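Local structure of 3-oxoacyl-[acyl-carrier-protein] synthase (Arabidopsis thaliana, 2IX4) at residues A[232-244]-A[383-395]. The protein catalyses the condensation steps of mitochondrial fatty acid synthesis, adding two carbons from malonyl-ACP to a growing acyl chain. Residues are numbered along the deposited sequence; the frame is centred on the assembly and turned at random.
Sequences PQEASRPFDCDRD and MTLNVKNPDPIFD
Asp240 OD1 accepts from Asn389 N at 2.9 Å, nearly straight (171°), and takes a weak bond from Lys388 N. With CG anti to the backbone N (chi1 -172°), the Asp240 carboxylate reaches across to the 383-395 loop. Its other oxygen, OD2, accepts from Arg237 NH1 and from Asp242 N, which arrive from opposite faces of the carboxylate; the second bond closes an Asx turn. A water joins OD2 to Asn389 ND2 and Asp242 OD2. Backbone bonds beside it, Cys241 N to Asn389 O and Asp391 N to Phe239 O, make a single beta bridge between Asp240 and Pro390.

Arg237 bends at chi3 and grips Glu234 O side-on with NE and NH2. Asn386 CB lies over one face of the guanidinium. Lys388 NZ sits at its edge, 3.0 Å from Arg237 NH2, and the salt bridge from Glu234 OE1 to this NZ (2.7 Å) probably offsets the two like charges. A leucine in place of Arg237 would probably leave Asp240 OD2 without its charged mate and its carboxylate less firmly held.

The Asn386 amide spends both hydrogens of ND2, one on Gln233 O and one on Ser236 O (3.0 Å). At the other end, Arg243 NH1 and NH2 meet Asp391 OD2 end-on, the NH2 bond being 2.8 Å. The edge of Phe394 points at the face of Phe239 in an offset edge-to-face pair, planes at 88°.

The contact joins two loops of the thiolase-like fold of this ketosynthase, one leading to strand 251-259, the other between strands 380-381 and 405-406. The Phe239 side chain is about 8 Å from that of His320, a predicted active-site residue. Helix 325-339 packs against Pro238, Arg243 and Phe394.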
ATOM      1  N   PRO A 232      32.284   1.974  -7.839  1.00 25.42           N
ATOM      2  CA  PRO A 232      30.814   2.008  -7.867  1.00 25.52           C
ATOM      3  C   PRO A 232      30.168   1.423  -9.131  1.00 25.60           C
ATOM      4  O   PRO A 232      29.151   0.737  -9.034  1.00 25.50           O
ATOM      5  CB  PRO A 232      30.485   3.507  -7.736  1.00 25.51           C
ATOM      6  CG  PRO A 232      31.756   4.223  -8.031  1.00 25.74           C
ATOM      7  CD  PRO A 232      32.847   3.313  -7.584  1.00 25.51           C
ATOM      8  N   GLN A 233      30.763   1.680 -10.295  1.00 25.82           N
ATOM      9  CA  GLN A 233      30.217   1.210 -11.573  1.00 26.10           C
ATOM     10  C   GLN A 233      30.193  -0.319 -11.690  1.00 26.01           C
ATOM     11  O   GLN A 233      29.567  -0.873 -12.597  1.00 26.11           O
ATOM     12  CB  GLN A 233      30.994   1.820 -12.745  1.00 26.21           C
ATOM     13  CG  GLN A 233      30.816   3.323 -12.895  1.00 27.32           C
ATOM     14  CD  GLN A 233      29.560   3.694 -13.660  1.00 28.64           C
ATOM     15  OE1 GLN A 233      29.502   3.570 -14.885  1.00 29.17           O
ATOM     16  NE2 GLN A 233      28.547   4.162 -12.940  1.00 29.80           N
ATOM     17  N   GLU A 234      30.867  -0.990 -10.760  1.00 25.84           N
ATOM     18  CA  GLU A 234      30.936  -2.447 -10.746  1.00 25.78           C
ATOM     19  C   GLU A 234      30.242  -3.072  -9.531  1.00 25.16           C
ATOM     20  O   GLU A 234      30.349  -4.279  -9.304  1.00 25.12           O
ATOM     21  CB  GLU A 234      32.397  -2.899 -10.834  1.00 26.14           C
ATOM     22  CG  GLU A 234      32.984  -2.760 -12.239  1.00 28.02           C
ATOM     23  CD  GLU A 234      34.489  -2.898 -12.274  1.00 30.29           C
ATOM     24  OE1 GLU A 234      35.018  -3.881 -11.709  1.00 31.73           O
ATOM     25  OE2 GLU A 234      35.146  -2.022 -12.880  1.00 31.91           O
ATOM     26  N   ALA A 235      29.512  -2.249  -8.778  1.00 24.43           N
ATOM     27  CA  ALA A 235      28.882  -2.673  -7.525  1.00 23.75           C
ATOM     28  C   ALA A 235      27.634  -3.533  -7.703  1.00 23.26           C
ATOM     29  O   ALA A 235      27.375  -4.432  -6.899  1.00 23.29           O
ATOM     30  CB  ALA A 235      28.571  -1.462  -6.654  1.00 23.71           C
ATOM     31  N   SER A 236      26.861  -3.243  -8.746  1.00 22.72           N
ATOM     32  CA  SER A 236      25.633  -3.977  -9.037  1.00 22.02           C
ATOM     33  C   SER A 236      25.898  -4.938 -10.189  1.00 21.61           C
ATOM     34  O   SER A 236      26.145  -4.517 -11.320  1.00 21.29           O
ATOM     35  CB  SER A 236      24.489  -3.008  -9.368  1.00 22.12           C
ATOM     36  OG  SER A 236      23.254  -3.690  -9.505  1.00 22.02           O
ATOM     37  N   ARG A 237      25.864  -6.231  -9.883  1.00 21.28           N
ATOM     38  CA  ARG A 237      26.260  -7.264 -10.837  1.00 20.93           C
ATOM     39  C   ARG A 237      25.345  -8.487 -10.752  1.00 20.58           C
ATOM     40  O   ARG A 237      25.755  -9.537 -10.249  1.00 20.14           O
ATOM     41  CB  ARG A 237      27.728  -7.658 -10.616  1.00 21.23           C
ATOM     42  CG  ARG A 237      28.101  -7.928  -9.159  1.00 21.88           C
ATOM     43  CD  ARG A 237      29.576  -8.237  -8.992  1.00 23.94           C
ATOM     44  NE  ARG A 237      30.399  -7.131  -9.458  1.00 25.45           N
ATOM     45  CZ  ARG A 237      31.347  -7.227 -10.383  1.00 25.91           C
ATOM     46  NH1 ARG A 237      31.637  -8.395 -10.948  1.00 26.47           N
ATOM     47  NH2 ARG A 237      32.021  -6.143 -10.729  1.00 26.31           N
ATOM     48  N   PRO A 238      24.097  -8.357 -11.248  1.00 20.23           N
ATOM     49  CA  PRO A 238      23.158  -9.476 -11.175  1.00 20.12           C
ATOM     50  C   PRO A 238      23.706 -10.726 -11.868  1.00 20.00           C
ATOM     51  O   PRO A 238      24.285 -10.627 -12.951  1.00 20.05           O
ATOM     52  CB  PRO A 238      21.926  -8.951 -11.918  1.00 20.10           C
ATOM     53  CG  PRO A 238      22.033  -7.462 -11.838  1.00 20.08           C
ATOM     54  CD  PRO A 238      23.502  -7.182 -11.911  1.00 20.12           C
ATOM     55  N   PHE A 239      23.540 -11.879 -11.219  1.00 20.08           N
ATOM     56  CA  PHE A 239      23.966 -13.194 -11.738  1.00 19.95           C
ATOM     57  C   PHE A 239      25.487 -13.455 -11.752  1.00 20.12           C
ATOM     58  O   PHE A 239      25.924 -14.538 -12.154  1.00 20.07           O
ATOM     59  CB  PHE A 239      23.377 -13.474 -13.135  1.00 19.90           C
ATOM     60  CG  PHE A 239      21.866 -13.429 -13.203  1.00 19.87           C
ATOM     61  CD1 PHE A 239      21.231 -12.571 -14.097  1.00 19.48           C
ATOM     62  CD2 PHE A 239      21.082 -14.260 -12.402  1.00 19.32           C
ATOM     63  CE1 PHE A 239      19.840 -12.529 -14.186  1.00 18.89           C
ATOM     64  CE2 PHE A 239      19.688 -14.223 -12.483  1.00 18.93           C
ATOM     65  CZ  PHE A 239      19.068 -13.357 -13.378  1.00 18.94           C
ATOM     66  N   ASP A 240      26.282 -12.476 -11.315  1.00 20.21           N
ATOM     67  CA  ASP A 240      27.744 -12.614 -11.263  1.00 20.34           C
ATOM     68  C   ASP A 240      28.197 -13.299  -9.974  1.00 20.49           C
ATOM     69  O   ASP A 240      27.591 -13.115  -8.926  1.00 20.47           O
ATOM     70  CB  ASP A 240      28.421 -11.244 -11.389  1.00 20.22           C
ATOM     71  CG  ASP A 240      29.932 -11.347 -11.527  1.00 20.71           C
ATOM     72  OD1 ASP A 240      30.406 -11.680 -12.633  1.00 20.99           O
ATOM     73  OD2 ASP A 240      30.644 -11.096 -10.530  1.00 20.59           O
ATOM     74  N   CYS A 241      29.274 -14.078 -10.056  1.00 20.82           N
ATOM     75  CA  CYS A 241      29.801 -14.810  -8.899  1.00 21.24           C
ATOM     76  C   CYS A 241      30.242 -13.910  -7.742  1.00 21.33           C
ATOM     77  O   CYS A 241      30.252 -14.337  -6.585  1.00 21.41           O
ATOM     78  CB  CYS A 241      30.960 -15.714  -9.320  1.00 21.26           C
ATOM     79  SG  CYS A 241      30.451 -17.234 -10.154  1.00 22.69           S
ATOM     80  N   ASP A 242      30.603 -12.669  -8.056  1.00 21.40           N
ATOM     81  CA  ASP A 242      31.111 -11.743  -7.045  1.00 21.58           C
ATOM     82  C   ASP A 242      30.097 -10.731  -6.504  1.00 21.13           C
ATOM     83  O   ASP A 242      30.481  -9.787  -5.811  1.00 21.11           O
ATOM     84  CB  ASP A 242      32.367 -11.035  -7.555  1.00 21.89           C
ATOM     85  CG  ASP A 242      33.630 -11.725  -7.105  1.00 23.45           C
ATOM     86  OD1 ASP A 242      33.982 -11.595  -5.911  1.00 24.81           O
ATOM     87  OD2 ASP A 242      34.265 -12.403  -7.944  1.00 25.35           O
ATOM     88  N   ARG A 243      28.815 -10.938  -6.803  1.00 20.77           N
ATOM     89  CA  ARG A 243      27.743 -10.103  -6.252  1.00 20.56           C
ATOM     90  C   ARG A 243      27.713 -10.192  -4.720  1.00 20.45           C
ATOM     91  O   ARG A 243      27.979 -11.252  -4.155  1.00 20.22           O
ATOM     92  CB  ARG A 243      26.382 -10.475  -6.866  1.00 20.44           C
ATOM     93  CG  ARG A 243      25.864 -11.873  -6.519  1.00 20.38           C
ATOM     94  CD  ARG A 243      24.686 -12.268  -7.397  1.00 20.46           C
ATOM     95  NE  ARG A 243      24.136 -13.579  -7.047  1.00 21.04           N
ATOM     96  CZ  ARG A 243      24.549 -14.739  -7.554  1.00 21.06           C
ATOM     97  NH1 ARG A 243      25.533 -14.776  -8.441  1.00 21.00           N
ATOM     98  NH2 ARG A 243      23.977 -15.874  -7.168  1.00 21.27           N
ATOM     99  N   ASP A 244      27.414  -9.075  -4.059  1.00 20.32           N
ATOM    100  CA  ASP A 244      27.433  -9.032  -2.591  1.00 20.29           C
ATOM    101  C   ASP A 244      26.302  -8.195  -1.964  1.00 20.17           C
ATOM    102  O   ASP A 244      26.434  -7.696  -0.845  1.00 20.08           O
ATOM    103  CB  ASP A 244      28.814  -8.579  -2.080  1.00 20.25           C
ATOM    104  CG  ASP A 244      29.049  -7.078  -2.239  1.00 20.71           C
ATOM    105  OD1 ASP A 244      28.646  -6.492  -3.270  1.00 20.58           O
ATOM    106  OD2 ASP A 244      29.649  -6.484  -1.317  1.00 20.97           O
ATOM    107  N   MET A 383      20.861  -5.599 -21.833  1.00 21.39           N
ATOM    108  CA  MET A 383      21.920  -6.415 -21.241  1.00 21.48           C
ATOM    109  C   MET A 383      21.862  -6.443 -19.716  1.00 21.18           C
ATOM    110  O   MET A 383      21.242  -5.577 -19.094  1.00 21.17           O
ATOM    111  CB  MET A 383      23.292  -5.886 -21.678  1.00 21.58           C
ATOM    112  CG  MET A 383      23.668  -4.526 -21.091  1.00 22.45           C
ATOM    113  SD  MET A 383      25.217  -3.874 -21.727  1.00 25.73           S
ATOM    114  CE  MET A 383      24.682  -3.160 -23.280  1.00 24.61           C
ATOM    115  N   THR A 384      22.510  -7.447 -19.127  1.00 20.96           N
ATOM    116  CA  THR A 384      22.869  -7.425 -17.713  1.00 20.82           C
ATOM    117  C   THR A 384      24.306  -6.922 -17.641  1.00 20.85           C
ATOM    118  O   THR A 384      25.183  -7.454 -18.321  1.00 20.74           O
ATOM    119  CB  THR A 384      22.822  -8.831 -17.066  1.00 20.79           C
ATOM    120  OG1 THR A 384      21.622  -9.506 -17.447  1.00 20.69           O
ATOM    121  CG2 THR A 384      22.881  -8.735 -15.550  1.00 20.67           C
ATOM    122  N   LEU A 385      24.545  -5.900 -16.827  1.00 20.98           N
ATOM    123  CA  LEU A 385      25.893  -5.375 -16.643  1.00 21.13           C
ATOM    124  C   LEU A 385      26.680  -6.204 -15.633  1.00 21.26           C
ATOM    125  O   LEU A 385      26.102  -6.812 -14.729  1.00 20.93           O
ATOM    126  CB  LEU A 385      25.857  -3.906 -16.205  1.00 21.24           C
ATOM    127  CG  LEU A 385      25.496  -2.831 -17.237  1.00 21.77           C
ATOM    128  CD1 LEU A 385      25.400  -1.472 -16.563  1.00 21.72           C
ATOM    129  CD2 LEU A 385      26.508  -2.777 -18.374  1.00 22.31           C
ATOM    130  N   ASN A 386      27.999  -6.235 -15.823  1.00 21.55           N
ATOM    131  CA  ASN A 386      28.957  -6.789 -14.858  1.00 22.12           C
ATOM    132  C   ASN A 386      28.931  -8.305 -14.623  1.00 22.62           C
ATOM    133  O   ASN A 386      29.310  -8.782 -13.548  1.00 22.65           O
ATOM    134  CB  ASN A 386      28.888  -6.029 -13.523  1.00 21.89           C
ATOM    135  CG  ASN A 386      29.235  -4.562 -13.665  1.00 22.15           C
ATOM    136  OD1 ASN A 386      30.155  -4.195 -14.397  1.00 21.34           O
ATOM    137  ND2 ASN A 386      28.501  -3.711 -12.955  1.00 22.50           N
ATOM    138  N   VAL A 387      28.497  -9.060 -15.631  1.00 23.22           N
ATOM    139  CA  VAL A 387      28.561 -10.522 -15.562  1.00 23.99           C
ATOM    140  C   VAL A 387      29.885 -11.001 -16.165  1.00 24.47           C
ATOM    141  O   VAL A 387      29.951 -11.409 -17.326  1.00 24.70           O
ATOM    142  CB  VAL A 387      27.357 -11.213 -16.254  1.00 23.90           C
ATOM    143  CG1 VAL A 387      27.286 -12.687 -15.854  1.00 24.22           C
ATOM    144  CG2 VAL A 387      26.061 -10.516 -15.896  1.00 23.94           C
ATOM    145  N   LYS A 388      30.939 -10.930 -15.361  1.00 25.08           N
ATOM    146  CA  LYS A 388      32.277 -11.332 -15.788  1.00 25.66           C
ATOM    147  C   LYS A 388      32.474 -12.820 -15.546  1.00 25.55           C
ATOM    148  O   LYS A 388      33.111 -13.511 -16.344  1.00 25.70           O
ATOM    149  CB  LYS A 388      33.333 -10.525 -15.034  1.00 25.93           C
ATOM    150  CG  LYS A 388      33.132  -9.023 -15.136  1.00 27.43           C
ATOM    151  CD  LYS A 388      33.714  -8.299 -13.936  1.00 29.80           C
ATOM    152  CE  LYS A 388      33.238  -6.854 -13.893  1.00 30.64           C
ATOM    153  NZ  LYS A 388      34.027  -6.066 -12.909  1.00 31.95           N
ATOM    154  N   ASN A 389      31.924 -13.297 -14.434  1.00 25.46           N
ATOM    155  CA  ASN A 389      31.967 -14.704 -14.073  1.00 25.36           C
ATOM    156  C   ASN A 389      30.571 -15.170 -13.676  1.00 25.16           C
ATOM    157  O   ASN A 389      30.198 -15.080 -12.507  1.00 25.01           O
ATOM    158  CB  ASN A 389      32.959 -14.941 -12.932  1.00 25.48           C
ATOM    159  CG  ASN A 389      34.384 -14.611 -13.323  1.00 26.20           C
ATOM    160  OD1 ASN A 389      34.999 -15.314 -14.128  1.00 27.39           O
ATOM    161  ND2 ASN A 389      34.923 -13.540 -12.747  1.00 26.41           N
ATOM    162  N   PRO A 390      29.792 -15.665 -14.655  1.00 25.03           N
ATOM    163  CA  PRO A 390      28.412 -16.087 -14.428  1.00 25.00           C
ATOM    164  C   PRO A 390      28.291 -17.165 -13.350  1.00 24.92           C
ATOM    165  O   PRO A 390      29.188 -17.996 -13.199  1.00 24.81           O
ATOM    166  CB  PRO A 390      27.994 -16.653 -15.785  1.00 24.96           C
ATOM    167  CG  PRO A 390      28.893 -15.985 -16.765  1.00 25.11           C
ATOM    168  CD  PRO A 390      30.196 -15.858 -16.059  1.00 25.16           C
ATOM    169  N   ASP A 391      27.183 -17.125 -12.614  1.00 24.99           N
ATOM    170  CA  ASP A 391      26.876 -18.089 -11.557  1.00 25.16           C
ATOM    171  C   ASP A 391      26.962 -19.532 -12.074  1.00 25.20           C
ATOM    172  O   ASP A 391      26.543 -19.803 -13.201  1.00 25.04           O
ATOM    173  CB  ASP A 391      25.478 -17.795 -10.990  1.00 25.16           C
ATOM    174  CG  ASP A 391      25.190 -18.549  -9.701  1.00 25.35           C
ATOM    175  OD1 ASP A 391      24.842 -19.747  -9.774  1.00 25.72           O
ATOM    176  OD2 ASP A 391      25.301 -17.941  -8.616  1.00 25.31           O
ATOM    177  N   PRO A 392      27.527 -20.454 -11.263  1.00 25.45           N
ATOM    178  CA  PRO A 392      27.645 -21.881 -11.596  1.00 25.65           C
ATOM    179  C   PRO A 392      26.384 -22.536 -12.167  1.00 25.94           C
ATOM    180  O   PRO A 392      26.495 -23.519 -12.900  1.00 25.89           O
ATOM    181  CB  PRO A 392      27.991 -22.520 -10.252  1.00 25.62           C
ATOM    182  CG  PRO A 392      28.746 -21.477  -9.541  1.00 25.72           C
ATOM    183  CD  PRO A 392      28.143 -20.160  -9.953  1.00 25.37           C
ATOM    184  N   ILE A 393      25.208 -22.007 -11.832  1.00 26.35           N
ATOM    185  CA  ILE A 393      23.947 -22.522 -12.375  1.00 26.84           C
ATOM    186  C   ILE A 393      23.881 -22.365 -13.902  1.00 27.00           C
ATOM    187  O   ILE A 393      23.237 -23.158 -14.589  1.00 27.00           O
ATOM    188  CB  ILE A 393      22.698 -21.875 -11.692  1.00 26.90           C
ATOM    189  CG1 ILE A 393      21.447 -22.731 -11.930  1.00 27.33           C
ATOM    190  CG2 ILE A 393      22.482 -20.428 -12.159  1.00 27.07           C
ATOM    191  CD1 ILE A 393      20.316 -22.472 -10.955  1.00 28.23           C
ATOM    192  N   PHE A 394      24.571 -21.350 -14.417  1.00 27.23           N
ATOM    193  CA  PHE A 394      24.558 -21.043 -15.841  1.00 27.59           C
ATOM    194  C   PHE A 394      25.614 -21.821 -16.617  1.00 28.05           C
ATOM    195  O   PHE A 394      26.673 -22.162 -16.082  1.00 28.23           O
ATOM    196  CB  PHE A 394      24.743 -19.541 -16.065  1.00 27.34           C
ATOM    197  CG  PHE A 394      23.684 -18.694 -15.415  1.00 26.93           C
ATOM    198  CD1 PHE A 394      24.014 -17.813 -14.392  1.00 26.51           C
ATOM    199  CD2 PHE A 394      22.355 -18.779 -15.824  1.00 26.40           C
ATOM    200  CE1 PHE A 394      23.037 -17.027 -13.790  1.00 26.14           C
ATOM    201  CE2 PHE A 394      21.373 -18.000 -15.225  1.00 25.93           C
ATOM    202  CZ  PHE A 394      21.715 -17.120 -14.209  1.00 25.88           C
ATOM    203  N   ASP A 395      25.308 -22.104 -17.879  1.00 28.58           N
ATOM    204  CA  ASP A 395      26.257 -22.742 -18.787  1.00 29.09           C
ATOM    205  C   ASP A 395      26.246 -22.042 -20.144  1.00 29.34           C
ATOM    206  O   ASP A 395      25.600 -21.003 -20.305  1.00 29.60           O
ATOM    207  CB  ASP A 395      25.976 -24.250 -18.920  1.00 29.15           C
ATOM    208  CG  ASP A 395      24.600 -24.560 -19.509  1.00 29.52           C
ATOM    209  OD1 ASP A 395      24.052 -23.748 -20.286  1.00 29.52           O
ATOM    210  OD2 ASP A 395      24.068 -25.647 -19.203  1.00 30.53           O
TER
HETATM  211  O   HOH W   1      33.252 -11.771 -10.883  1.00 28.45           O